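Local coordinates for protein GCN5-related N-acetyltransferase (Exiguobacterium sibiricum 255-15, PDB 3GY9) that binds coenzyme A and is probably an acyltransferase of the GCN5-related N-acetyltransferase family, its acceptor substrate unknown, at residues Glu7-Phe12 and Met51-Ser56; Gln30-Met35 and His81-Pro86. One frame throughout, in Å; residues are numbered along the deposited sequence.

Both contacts belong to the mixed beta sheet of the GNAT fold, about 13 Å apart, centre to centre. Interaction 1 pairs the outermost strand 5-8 with strand 50-55; interaction 2 sets helix 31-37 against strand 76-84, which lies two places further across the sheet, beyond strand 61-69. Along the chain the segments alternate, 7-12, 30-35, 51-56, then 81-86, so helix 31-37 falls in the connection between the first two strands of the sheet. The contacts meet where F12 and M51 of interaction 1 pack on M35 of interaction 2, and M51 also reaches H81. The edge of the sheet is thus tied through the helix to the strand that holds coenzyme A.

Interaction 1 of 2, residues Glu7-Phe12 and Met51-Ser56; sequences ERVNDF and MFVALS
R8 extends CG anti to its backbone N (chi1 -175°), and F52 sets its CG beside its own N (chi1 -59°); these torsions place the two CG atoms, and beyond them the side chains lie side by side, pointing the same way, on one face of the sheet. They belong to the antiparallel pairing of the first two strands of the GNAT fold. E7 and V53 form the hydrogen-bonded pair: E7 N gives a nearly straight bond to V53 O at 2.8 Å, and V53 N returns one to E7 O at 2.9 Å. R8 and F52 are the non-hydrogen-bonded pair that follows, after which V9 N bonds to M51 O at 2.8 Å.

The ring of F52 presents its rim atom CE1 to one face of the R8 guanidinium, 3.9 Å from NH2, with the two planes 72° apart. An arginine suits this place because its flat end can lie against an aromatic rim while NH2 forms a salt bridge with E104 of helix 93-105. That helix also covers F52, a large apolar ring fitting the space between sheet and helix.

On the other face, V9 CG2 touches V53 CG1 at 3.8 Å, the two branched side chains crossing at about a right angle. V9 CG1 lies over the centre of the F12 ring, and F12 CE1 in turn meets M51 CG at 4.1 Å; the flexible selenomethionine chain bends towards helix 31-37. In the conformer given, E7 OE2 lies near L55 CD1 and bonds to the Y15 hydroxyl. Beside V9 and M51 a water bridges the two segments, lying 2.8 Å from V9 O, to which it probably donates, and accepting from M51 N at 2.9 Å.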
ATOM      1  N   GLU A   7       7.075   3.728   8.536  0.70 18.47           N
ATOM      2  CA  GLU A   7       8.365   3.052   8.591  0.70 21.65           C
ATOM      3  C   GLU A   7       8.431   1.949   7.534  0.70 19.70           C
ATOM      4  O   GLU A   7       7.433   1.284   7.292  0.70 19.16           O
ATOM      5  CB  GLU A   7       8.565   2.433   9.987  0.70 23.21           C
ATOM      6  CG  GLU A   7       9.673   1.402  10.031  0.70 26.24           C
ATOM      7  CD  GLU A   7      10.127   1.037  11.415  0.70 25.34           C
ATOM      8  OE1 GLU A   7      11.302   1.316  11.729  0.70 35.86           O
ATOM      9  OE2 GLU A   7       9.323   0.468  12.177  0.70 27.58           O
ATOM     10  N   ARG A   8       9.609   1.737   6.950  1.00 19.35           N
ATOM     11  CA  ARG A   8       9.874   0.579   6.094  1.00 20.67           C
ATOM     12  C   ARG A   8      10.027  -0.683   6.928  1.00 21.89           C
ATOM     13  O   ARG A   8      10.731  -0.686   7.945  1.00 21.65           O
ATOM     14  CB  ARG A   8      11.180   0.811   5.343  1.00 19.73           C
ATOM     15  CG  ARG A   8      11.579  -0.214   4.309  1.00 23.82           C
ATOM     16  CD  ARG A   8      12.937   0.175   3.700  1.00 23.84           C
ATOM     17  NE  ARG A   8      12.894   1.571   3.325  1.00 21.36           N
ATOM     18  CZ  ARG A   8      12.354   2.035   2.192  1.00 20.12           C
ATOM     19  NH1 ARG A   8      11.967   1.207   1.220  1.00 19.87           N
ATOM     20  NH2 ARG A   8      12.275   3.337   2.013  1.00 20.82           N
ATOM     21  N   VAL A   9       9.384  -1.759   6.492  1.00 20.16           N
ATOM     22  CA  VAL A   9       9.477  -3.031   7.161  1.00 19.58           C
ATOM     23  C   VAL A   9      10.704  -3.740   6.630  1.00 20.94           C
ATOM     24  O   VAL A   9      10.727  -4.155   5.473  1.00 22.33           O
ATOM     25  CB  VAL A   9       8.220  -3.888   6.912  1.00 20.65           C
ATOM     26  CG1 VAL A   9       8.370  -5.271   7.503  1.00 22.29           C
ATOM     27  CG2 VAL A   9       7.011  -3.191   7.465  1.00 20.05           C
ATOM     28  N   ASN A  10      11.723  -3.848   7.471  1.00 20.02           N
ATOM     29  CA  ASN A  10      12.889  -4.665   7.182  1.00 22.02           C
ATOM     30  C   ASN A  10      12.894  -5.957   7.993  1.00 23.19           C
ATOM     31  O   ASN A  10      13.638  -6.880   7.670  1.00 25.35           O
ATOM     32  CB  ASN A  10      14.174  -3.888   7.463  1.00 22.78           C
ATOM     33  CG  ASN A  10      14.318  -2.668   6.590  1.00 26.03           C
ATOM     34  OD1 ASN A  10      14.529  -1.570   7.091  1.00 36.13           O
ATOM     35  ND2 ASN A  10      14.185  -2.849   5.276  1.00 30.96           N
ATOM     36  N   ASP A  11      12.055  -6.027   9.030  1.00 23.62           N
ATOM     37  CA  ASP A  11      11.976  -7.194   9.919  1.00 23.09           C
ATOM     38  C   ASP A  11      10.514  -7.420  10.273  1.00 23.46           C
ATOM     39  O   ASP A  11       9.986  -6.813  11.205  1.00 23.65           O
ATOM     40  CB  ASP A  11      12.825  -6.960  11.174  1.00 23.50           C
ATOM     41  CG  ASP A  11      12.668  -8.065  12.232  1.00 27.42           C
ATOM     42  OD1 ASP A  11      12.094  -9.134  11.933  1.00 25.19           O
ATOM     43  OD2 ASP A  11      13.138  -7.848  13.374  1.00 33.41           O
ATOM     44  N   PHE A  12       9.851  -8.280   9.516  1.00 23.44           N
ATOM     45  CA  PHE A  12       8.426  -8.532   9.764  1.00 22.75           C
ATOM     46  C   PHE A  12       8.177  -9.049  11.173  1.00 21.66           C
ATOM     47  O   PHE A  12       7.104  -8.855  11.740  1.00 23.27           O
ATOM     48  CB  PHE A  12       7.877  -9.541   8.757  1.00 22.92           C
ATOM     49  CG  PHE A  12       7.520  -8.933   7.432  1.00 24.43           C
ATOM     50  CD1 PHE A  12       6.315  -8.287   7.252  1.00 24.17           C
ATOM     51  CD2 PHE A  12       8.396  -9.021   6.366  1.00 29.97           C
ATOM     52  CE1 PHE A  12       5.998  -7.707   6.031  1.00 27.98           C
ATOM     53  CE2 PHE A  12       8.060  -8.469   5.140  1.00 29.20           C
ATOM     54  CZ  PHE A  12       6.883  -7.809   4.984  1.00 28.68           C
HETATM   55  N   MSE A  51       7.641  -2.573   1.784  1.00 19.32           N
HETATM   56  CA  MSE A  51       6.433  -2.646   2.583  1.00 19.68           C
HETATM   57  C   MSE A  51       6.592  -1.646   3.702  1.00 20.07           C
HETATM   58  O   MSE A  51       7.672  -1.562   4.319  1.00 21.39           O
HETATM   59  CB  MSE A  51       6.248  -4.030   3.173  1.00 20.25           C
HETATM   60  CG  MSE A  51       5.015  -4.224   4.026  1.00 21.41           C
HETATM   61 SE   MSE A  51       3.310  -3.718   3.175  0.75 23.95          SE
HETATM   62  CE  MSE A  51       3.529  -4.683   1.554  1.00 21.02           C
ATOM     63  N   PHE A  52       5.524  -0.888   3.952  1.00 20.83           N
ATOM     64  CA  PHE A  52       5.525   0.098   5.027  1.00 21.58           C
ATOM     65  C   PHE A  52       4.469  -0.199   6.070  1.00 21.06           C
ATOM     66  O   PHE A  52       3.455  -0.821   5.784  1.00 21.41           O
ATOM     67  CB  PHE A  52       5.280   1.502   4.464  1.00 20.64           C
ATOM     68  CG  PHE A  52       6.299   1.918   3.468  1.00 19.72           C
ATOM     69  CD1 PHE A  52       7.531   2.387   3.885  1.00 20.61           C
ATOM     70  CD2 PHE A  52       6.038   1.841   2.109  1.00 22.21           C
ATOM     71  CE1 PHE A  52       8.497   2.756   2.958  1.00 21.26           C
ATOM     72  CE2 PHE A  52       7.013   2.217   1.172  1.00 22.56           C
ATOM     73  CZ  PHE A  52       8.237   2.680   1.608  1.00 22.80           C
ATOM     74  N   VAL A  53       4.731   0.276   7.289  1.00 21.71           N
ATOM     75  CA  VAL A  53       3.726   0.309   8.339  1.00 22.38           C
ATOM     76  C   VAL A  53       3.609   1.715   8.897  1.00 22.56           C
ATOM     77  O   VAL A  53       4.609   2.455   8.937  1.00 24.01           O
ATOM     78  CB  VAL A  53       4.034  -0.650   9.530  1.00 25.17           C
ATOM     79  CG1 VAL A  53       3.729  -2.069   9.129  1.00 26.75           C
ATOM     80  CG2 VAL A  53       5.452  -0.480  10.030  1.00 26.48           C
ATOM     81  N   ALA A  54       2.396   2.052   9.340  1.00 21.68           N
ATOM     82  CA  ALA A  54       2.151   3.298  10.066  1.00 21.40           C
ATOM     83  C   ALA A  54       2.102   2.926  11.540  1.00 20.45           C
ATOM     84  O   ALA A  54       1.345   2.044  11.926  1.00 22.54           O
ATOM     85  CB  ALA A  54       0.856   3.914   9.646  1.00 23.80           C
ATOM     86  N   LEU A  55       2.939   3.585  12.329  1.00 21.46           N
ATOM     87  CA  LEU A  55       3.017   3.362  13.753  1.00 21.87           C
ATOM     88  C   LEU A  55       2.448   4.537  14.507  1.00 22.27           C
ATOM     89  O   LEU A  55       2.772   5.698  14.220  1.00 23.19           O
ATOM     90  CB  LEU A  55       4.456   3.168  14.186  1.00 22.48           C
ATOM     91  CG  LEU A  55       5.163   1.957  13.601  1.00 23.37           C
ATOM     92  CD1 LEU A  55       6.566   1.928  14.124  1.00 31.76           C
ATOM     93  CD2 LEU A  55       4.471   0.651  13.946  1.00 30.10           C
ATOM     94  N   SER A  56       1.641   4.231  15.514  1.00 20.89           N
ATOM     95  CA  SER A  56       1.113   5.250  16.407  1.00 19.79           C
ATOM     96  C   SER A  56       2.195   5.837  17.317  1.00 20.18           C
ATOM     97  O   SER A  56       3.322   5.355  17.358  1.00 19.97           O
ATOM     98  CB  SER A  56       0.009   4.664  17.274  1.00 19.05           C
ATOM     99  OG  SER A  56       0.560   3.913  18.355  1.00 19.19           O
TER
HETATM  100  O   HOH W   1      10.309  -3.249   2.821  1.00 10.86           O

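Interaction 2 of 2, residues Gln30-Met35 and His81-Pro86. With COA (coenzyme A), chain B; SO4 (sulfate ion), chain D; SO4 (sulfate ion), chain F; SO4 (sulfate ion), chain E.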
ATOM      1  N   GLN A  30      -8.596 -10.559   3.100  1.00 23.28           N
ATOM      2  CA  GLN A  30      -7.476 -11.482   3.234  1.00 24.95           C
ATOM      3  C   GLN A  30      -6.148 -10.799   2.986  1.00 23.07           C
ATOM      4  O   GLN A  30      -5.099 -11.439   3.107  1.00 24.68           O
ATOM      5  CB  GLN A  30      -7.588 -12.634   2.230  1.00 24.65           C
ATOM      6  CG  GLN A  30      -8.823 -13.497   2.390  1.00 30.64           C
ATOM      7  CD  GLN A  30      -9.101 -14.371   1.160  1.00 35.91           C
ATOM      8  OE1 GLN A  30      -8.223 -14.583   0.312  1.00 51.55           O
ATOM      9  NE2 GLN A  30     -10.331 -14.873   1.058  1.00 47.73           N
ATOM     10  N   LEU A  31      -6.142  -9.524   2.615  1.00 22.21           N
ATOM     11  CA  LEU A  31      -4.887  -8.934   2.124  1.00 22.78           C
ATOM     12  C   LEU A  31      -3.756  -8.833   3.146  1.00 24.28           C
ATOM     13  O   LEU A  31      -2.588  -8.901   2.748  1.00 24.56           O
ATOM     14  CB  LEU A  31      -5.121  -7.593   1.438  1.00 24.97           C
ATOM     15  CG  LEU A  31      -5.274  -6.354   2.321  1.00 24.69           C
ATOM     16  CD1 LEU A  31      -5.491  -5.160   1.404  1.00 27.78           C
ATOM     17  CD2 LEU A  31      -6.425  -6.458   3.246  1.00 29.03           C
ATOM     18  N   VAL A  32      -4.057  -8.666   4.436  1.00 21.43           N
ATOM     19  CA  VAL A  32      -2.996  -8.623   5.442  1.00 20.90           C
ATOM     20  C   VAL A  32      -2.498 -10.047   5.715  1.00 20.20           C
ATOM     21  O   VAL A  32      -1.284 -10.297   5.773  1.00 22.28           O
ATOM     22  CB  VAL A  32      -3.455  -7.961   6.759  1.00 21.16           C
ATOM     23  CG1 VAL A  32      -2.321  -7.942   7.775  1.00 24.47           C
ATOM     24  CG2 VAL A  32      -3.949  -6.553   6.495  1.00 25.82           C
ATOM     25  N   GLU A  33      -3.435 -10.979   5.844  1.00 19.60           N
ATOM     26  CA  GLU A  33      -3.085 -12.383   6.013  1.00 20.50           C
ATOM     27  C   GLU A  33      -2.217 -12.884   4.860  1.00 21.40           C
ATOM     28  O   GLU A  33      -1.222 -13.572   5.087  1.00 21.65           O
ATOM     29  CB  GLU A  33      -4.354 -13.214   6.076  1.00 23.06           C
ATOM     30  CG  GLU A  33      -4.143 -14.639   6.485  1.00 31.34           C
ATOM     31  CD  GLU A  33      -5.418 -15.243   7.041  1.00 37.78           C
ATOM     32  OE1 GLU A  33      -6.422 -15.258   6.299  1.00 35.26           O
ATOM     33  OE2 GLU A  33      -5.426 -15.663   8.223  1.00 38.29           O
ATOM     34  N   ARG A  34      -2.591 -12.560   3.619  1.00 21.07           N
ATOM     35  CA  ARG A  34      -1.841 -13.006   2.455  1.00 22.02           C
ATOM     36  C   ARG A  34      -0.424 -12.451   2.492  1.00 21.45           C
ATOM     37  O   ARG A  34       0.557 -13.180   2.267  1.00 21.38           O
ATOM     38  CB  ARG A  34      -2.542 -12.563   1.166  1.00 22.07           C
ATOM     39  CG  ARG A  34      -3.770 -13.360   0.814  1.00 29.30           C
ATOM     40  CD  ARG A  34      -4.158 -13.188  -0.671  1.00 30.57           C
ATOM     41  NE  ARG A  34      -5.106 -12.103  -0.933  1.00 40.57           N
ATOM     42  CZ  ARG A  34      -4.809 -10.817  -1.157  1.00 42.26           C
ATOM     43  NH1 ARG A  34      -3.553 -10.360  -1.143  1.00 44.77           N
ATOM     44  NH2 ARG A  34      -5.793  -9.958  -1.392  1.00 39.47           N
HETATM   45  N   MSE A  35      -0.307 -11.165   2.788  1.00 20.42           N
HETATM   46  CA  MSE A  35       0.988 -10.494   2.840  0.50 21.96           C
HETATM   47  C   MSE A  35       1.904 -11.211   3.831  1.00 22.71           C
HETATM   48  O   MSE A  35       3.065 -11.511   3.538  1.00 23.03           O
HETATM   49  CB  MSE A  35       0.803  -9.028   3.263  0.50 21.92           C
HETATM   50  CG  MSE A  35       2.023  -8.151   3.062  0.50 24.51           C
HETATM   51 SE   MSE A  35       3.129  -8.025   4.638  0.40 24.69          SE
HETATM   52  CE  MSE A  35       2.073  -6.743   5.587  0.50 22.73           C
ATOM     53  N   HIS A  81      -1.521  -4.562  -0.621  1.00 21.18           N
ATOM     54  CA  HIS A  81      -1.747  -4.831   0.797  1.00 20.68           C
ATOM     55  C   HIS A  81      -1.995  -3.595   1.630  1.00 22.46           C
ATOM     56  O   HIS A  81      -1.592  -3.528   2.785  1.00 24.05           O
ATOM     57  CB  HIS A  81      -0.596  -5.649   1.404  1.00 21.21           C
ATOM     58  CG  HIS A  81      -0.217  -6.862   0.610  1.00 21.26           C
ATOM     59  ND1 HIS A  81      -1.114  -7.855   0.280  1.00 23.78           N
ATOM     60  CD2 HIS A  81       0.974  -7.243   0.086  1.00 20.98           C
ATOM     61  CE1 HIS A  81      -0.483  -8.805  -0.393  1.00 23.39           C
ATOM     62  NE2 HIS A  81       0.780  -8.440  -0.545  1.00 22.34           N
ATOM     63  N   VAL A  82      -2.676  -2.604   1.077  1.00 20.80           N
ATOM     64  CA  VAL A  82      -2.958  -1.377   1.806  1.00 20.41           C
ATOM     65  C   VAL A  82      -4.172  -1.581   2.692  1.00 21.30           C
ATOM     66  O   VAL A  82      -5.243  -1.927   2.215  1.00 22.00           O
ATOM     67  CB  VAL A  82      -3.255  -0.220   0.829  1.00 20.95           C
ATOM     68  CG1 VAL A  82      -3.784   0.992   1.588  1.00 22.94           C
ATOM     69  CG2 VAL A  82      -2.006   0.118   0.034  1.00 21.50           C
ATOM     70  N   TYR A  83      -3.987  -1.373   3.986  1.00 20.98           N
ATOM     71  CA  TYR A  83      -5.067  -1.573   4.966  1.00 20.45           C
ATOM     72  C   TYR A  83      -4.823  -0.678   6.173  1.00 21.25           C
ATOM     73  O   TYR A  83      -3.709  -0.644   6.699  1.00 21.44           O
ATOM     74  CB  TYR A  83      -5.111  -3.036   5.430  1.00 20.81           C
ATOM     75  CG  TYR A  83      -6.245  -3.301   6.378  1.00 20.29           C
ATOM     76  CD1 TYR A  83      -7.537  -3.504   5.911  1.00 22.51           C
ATOM     77  CD2 TYR A  83      -6.027  -3.332   7.743  1.00 20.70           C
ATOM     78  CE1 TYR A  83      -8.590  -3.735   6.788  1.00 20.14           C
ATOM     79  CE2 TYR A  83      -7.088  -3.556   8.627  1.00 20.44           C
ATOM     80  CZ  TYR A  83      -8.354  -3.747   8.147  1.00 21.85           C
ATOM     81  OH  TYR A  83      -9.413  -3.976   9.006  1.00 22.53           O
ATOM     82  N   VAL A  84      -5.858   0.045   6.599  1.00 20.63           N
ATOM     83  CA  VAL A  84      -5.797   0.876   7.807  1.00 20.42           C
ATOM     84  C   VAL A  84      -6.801   0.302   8.794  1.00 19.08           C
ATOM     85  O   VAL A  84      -7.932  -0.009   8.418  1.00 19.03           O
ATOM     86  CB  VAL A  84      -6.191   2.338   7.502  1.00 19.68           C
ATOM     87  CG1 VAL A  84      -6.164   3.202   8.768  1.00 21.20           C
ATOM     88  CG2 VAL A  84      -5.249   2.906   6.459  1.00 21.51           C
ATOM     89  N   LEU A  85      -6.384   0.147  10.055  1.00 21.73           N
ATOM     90  CA  LEU A  85      -7.290  -0.340  11.109  0.50 20.70           C
ATOM     91  C   LEU A  85      -8.539   0.514  11.141  1.00 22.59           C
ATOM     92  O   LEU A  85      -8.456   1.743  11.048  1.00 21.67           O
ATOM     93  CB  LEU A  85      -6.642  -0.290  12.500  0.50 21.97           C
ATOM     94  CG  LEU A  85      -5.617  -1.347  12.904  0.50 22.20           C
ATOM     95  CD1 LEU A  85      -5.114  -1.010  14.296  0.50 21.67           C
ATOM     96  CD2 LEU A  85      -6.211  -2.758  12.871  0.50 24.23           C
ATOM     97  N   PRO A  86      -9.721  -0.130  11.260  1.00 22.68           N
ATOM     98  CA  PRO A  86     -10.961   0.639  11.240  1.00 22.89           C
ATOM     99  C   PRO A  86     -10.978   1.866  12.160  1.00 22.31           C
ATOM    100  O   PRO A  86     -11.374   2.953  11.733  1.00 24.59           O
ATOM    101  CB  PRO A  86     -12.021  -0.393  11.652  1.00 23.16           C
ATOM    102  CG  PRO A  86     -11.478  -1.672  11.135  1.00 25.63           C
ATOM    103  CD  PRO A  86     -10.001  -1.587  11.358  1.00 22.32           C
TER
HETATM  104  N1A COA B 201     -13.273   4.108   4.698  1.00 30.08           N
HETATM  105  C2A COA B 201     -12.973   4.208   3.352  1.00 28.24           C
HETATM  106  N3A COA B 201     -12.468   5.382   2.827  1.00 27.76           N
HETATM  107  C4A COA B 201     -12.263   6.442   3.648  1.00 27.54           C
HETATM  108  C5A COA B 201     -12.560   6.365   5.006  1.00 26.91           C
HETATM  109  C6A COA B 201     -13.069   5.183   5.532  1.00 24.49           C
HETATM  110  N6A COA B 201     -13.462   5.110   6.797  1.00 24.99           N
HETATM  111  N7A COA B 201     -12.258   7.569   5.555  1.00 30.56           N
HETATM  112  C8A COA B 201     -11.785   8.388   4.591  1.00 31.32           C
HETATM  113  N9A COA B 201     -11.796   7.697   3.405  1.00 30.39           N
HETATM  114  C1B COA B 201     -11.411   8.193   2.080  1.00 30.56           C
HETATM  115  C2B COA B 201     -12.008   9.562   1.789  1.00 31.81           C
HETATM  116  O2B COA B 201     -12.327   9.655   0.414  1.00 40.62           O
HETATM  117  C3B COA B 201     -10.890  10.511   2.135  1.00 35.31           C
HETATM  118  O3B COA B 201     -10.929  11.724   1.424  1.00 43.21           O
HETATM  119  P3B COA B 201     -11.295  13.057   2.245  1.00 52.45           P
HETATM  120  O7A COA B 201     -11.262  14.248   1.316  1.00 56.29           O
HETATM  121  O8A COA B 201     -12.669  12.857   2.833  1.00 54.90           O
HETATM  122  O9A COA B 201     -10.305  13.271   3.366  1.00 53.49           O
HETATM  123  C4B COA B 201      -9.678   9.697   1.741  1.00 23.01           C
HETATM  124  O4B COA B 201     -10.005   8.354   2.044  1.00 29.23           O
HETATM  125  C5B COA B 201      -8.396  10.138   2.451  1.00 23.63           C
HETATM  126  O5B COA B 201      -8.573  10.060   3.842  1.00 15.01           O
HETATM  127  P1A COA B 201      -7.512   9.332   4.830  1.00 14.14           P
HETATM  128  O1A COA B 201      -6.098   9.659   4.462  1.00 13.98           O
HETATM  129  O2A COA B 201      -7.938   9.736   6.203  1.00 15.21           O
HETATM  130  O3A COA B 201      -7.896   7.808   4.548  1.00 15.80           O
HETATM  131  P2A COA B 201      -7.711   6.545   5.513  1.00 13.17           P
HETATM  132  O4A COA B 201      -6.557   6.710   6.486  1.00 12.77           O
HETATM  133  O5A COA B 201      -9.030   6.172   6.082  1.00 13.70           O
HETATM  134  O6A COA B 201      -7.266   5.458   4.421  1.00 11.77           O
HETATM  135  CBP COA B 201      -8.279   3.589   3.244  1.00 14.44           C
HETATM  136  CCP COA B 201      -8.121   5.109   3.333  1.00 14.20           C
HETATM  137  CDP COA B 201      -6.925   2.969   2.913  1.00 13.09           C
HETATM  138  CEP COA B 201      -9.272   3.291   2.103  1.00 15.95           C
HETATM  139  CAP COA B 201      -8.787   3.040   4.592  1.00 18.79           C
HETATM  140  OAP COA B 201      -9.956   3.734   4.969  1.00 18.26           O
HETATM  141  C9P COA B 201      -9.092   1.571   4.497  0.50 16.34           C
HETATM  142  O9P COA B 201      -8.088   0.604   4.654  1.00 15.82           O
HETATM  143  N8P COA B 201     -10.364   1.280   4.244  0.50 18.29           N
HETATM  144  C7P COA B 201     -10.836  -0.095   4.130  0.50 24.80           C
HETATM  145  C6P COA B 201     -11.935  -0.219   3.072  0.50 26.48           C
HETATM  146  C5P COA B 201     -13.184   0.509   3.518  0.50 30.96           C
HETATM  147  O5P COA B 201     -13.129   1.347   4.435  0.50 35.60           O
HETATM  148  N4P COA B 201     -14.313   0.196   2.885  0.50 32.97           N
HETATM  149  C3P COA B 201     -15.506   1.007   2.999  0.50 30.07           C
HETATM  150  C2P COA B 201     -16.147   0.909   4.383  0.50 34.62           C
HETATM  151  S1P COA B 201     -16.542  -0.774   4.920  0.50 33.78           S
HETATM  152  S   SO4 D 203      -8.863  -9.340   0.099  1.00 50.00           S
HETATM  153  O1  SO4 D 203     -10.131 -10.002   0.411  1.00 57.91           O
HETATM  154  O2  SO4 D 203      -8.557  -8.313   1.090  1.00 46.44           O
HETATM  155  O3  SO4 D 203      -8.932  -8.744  -1.234  1.00 60.80           O
HETATM  156  O4  SO4 D 203      -7.817 -10.358   0.118  1.00 58.33           O
HETATM  157  S   SO4 F 205      -0.471 -12.974  -2.457  0.50 23.18           S
HETATM  158  O1  SO4 F 205      -1.650 -12.119  -2.318  0.50 21.89           O
HETATM  159  O2  SO4 F 205       0.380 -12.751  -1.291  0.50 18.25           O
HETATM  160  O3  SO4 F 205       0.186 -12.674  -3.739  0.50 16.01           O
HETATM  161  O4  SO4 F 205      -0.879 -14.372  -2.454  0.50 26.93           O
HETATM  162  S   SO4 E 204      -3.148  -6.725  -3.378  0.50 12.57           S
HETATM  163  O1  SO4 E 204      -3.411  -5.983  -2.142  0.50  8.64           O
HETATM  164  O2  SO4 E 204      -3.030  -8.154  -3.112  0.50 13.14           O
HETATM  165  O3  SO4 E 204      -1.929  -6.233  -4.002  0.50 10.31           O
HETATM  166  O4  SO4 E 204      -4.243  -6.499  -4.331  0.50 12.60           O
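In the cofactor pocket of this GNAT fold, helix 31-37 packs over the sheet face at the strand that holds the pantetheine arm of coenzyme A. M35 crosses obliquely over the ring of H81: its CB sits 3.6 Å from the ring centroid, only 9° off the normal, in a CH-pi contact. A flat imidazole suits this place, offering a face to an aliphatic chain and its rim to R34, whose NH1 lies in the ring plane, 3.5 Å from CE1. An alanine here in place of H81 would probably take away the ring face under M35 and the rim beside R34 NH1, opening a gap between helix and strand.

L31 directs CG between its backbone N and carbonyl carbon (chi1 81°), and its branches divide: CD1 meets V82 O, while CD2 touches Y83 CD1 at 4.1 Å. V32 CG2 packs on Y83 CB at 3.9 Å, the side chains crossing at about a right angle; the tyrosine hydroxyl goes on to E27. Next along the strand, V84 N bonds to the amide oxygen O9P of coenzyme A at 3.0 Å, a backbone grip on the arm.

Three sulfate ions, probably from the crystallisation liquor, collect here. R34 NH1 donates to O2 of one at 3.0 Å, and H81 N gives O1 of the same ion a straighter bond; R80 also binds sulfate. Q30 N bonds to an oxygen of another sulfate, and L31 N weakly to a second oxygen of that ion. Such gathering is consistent with a positively polarised surface, to which these N-H groups at the start of the helix would probably add.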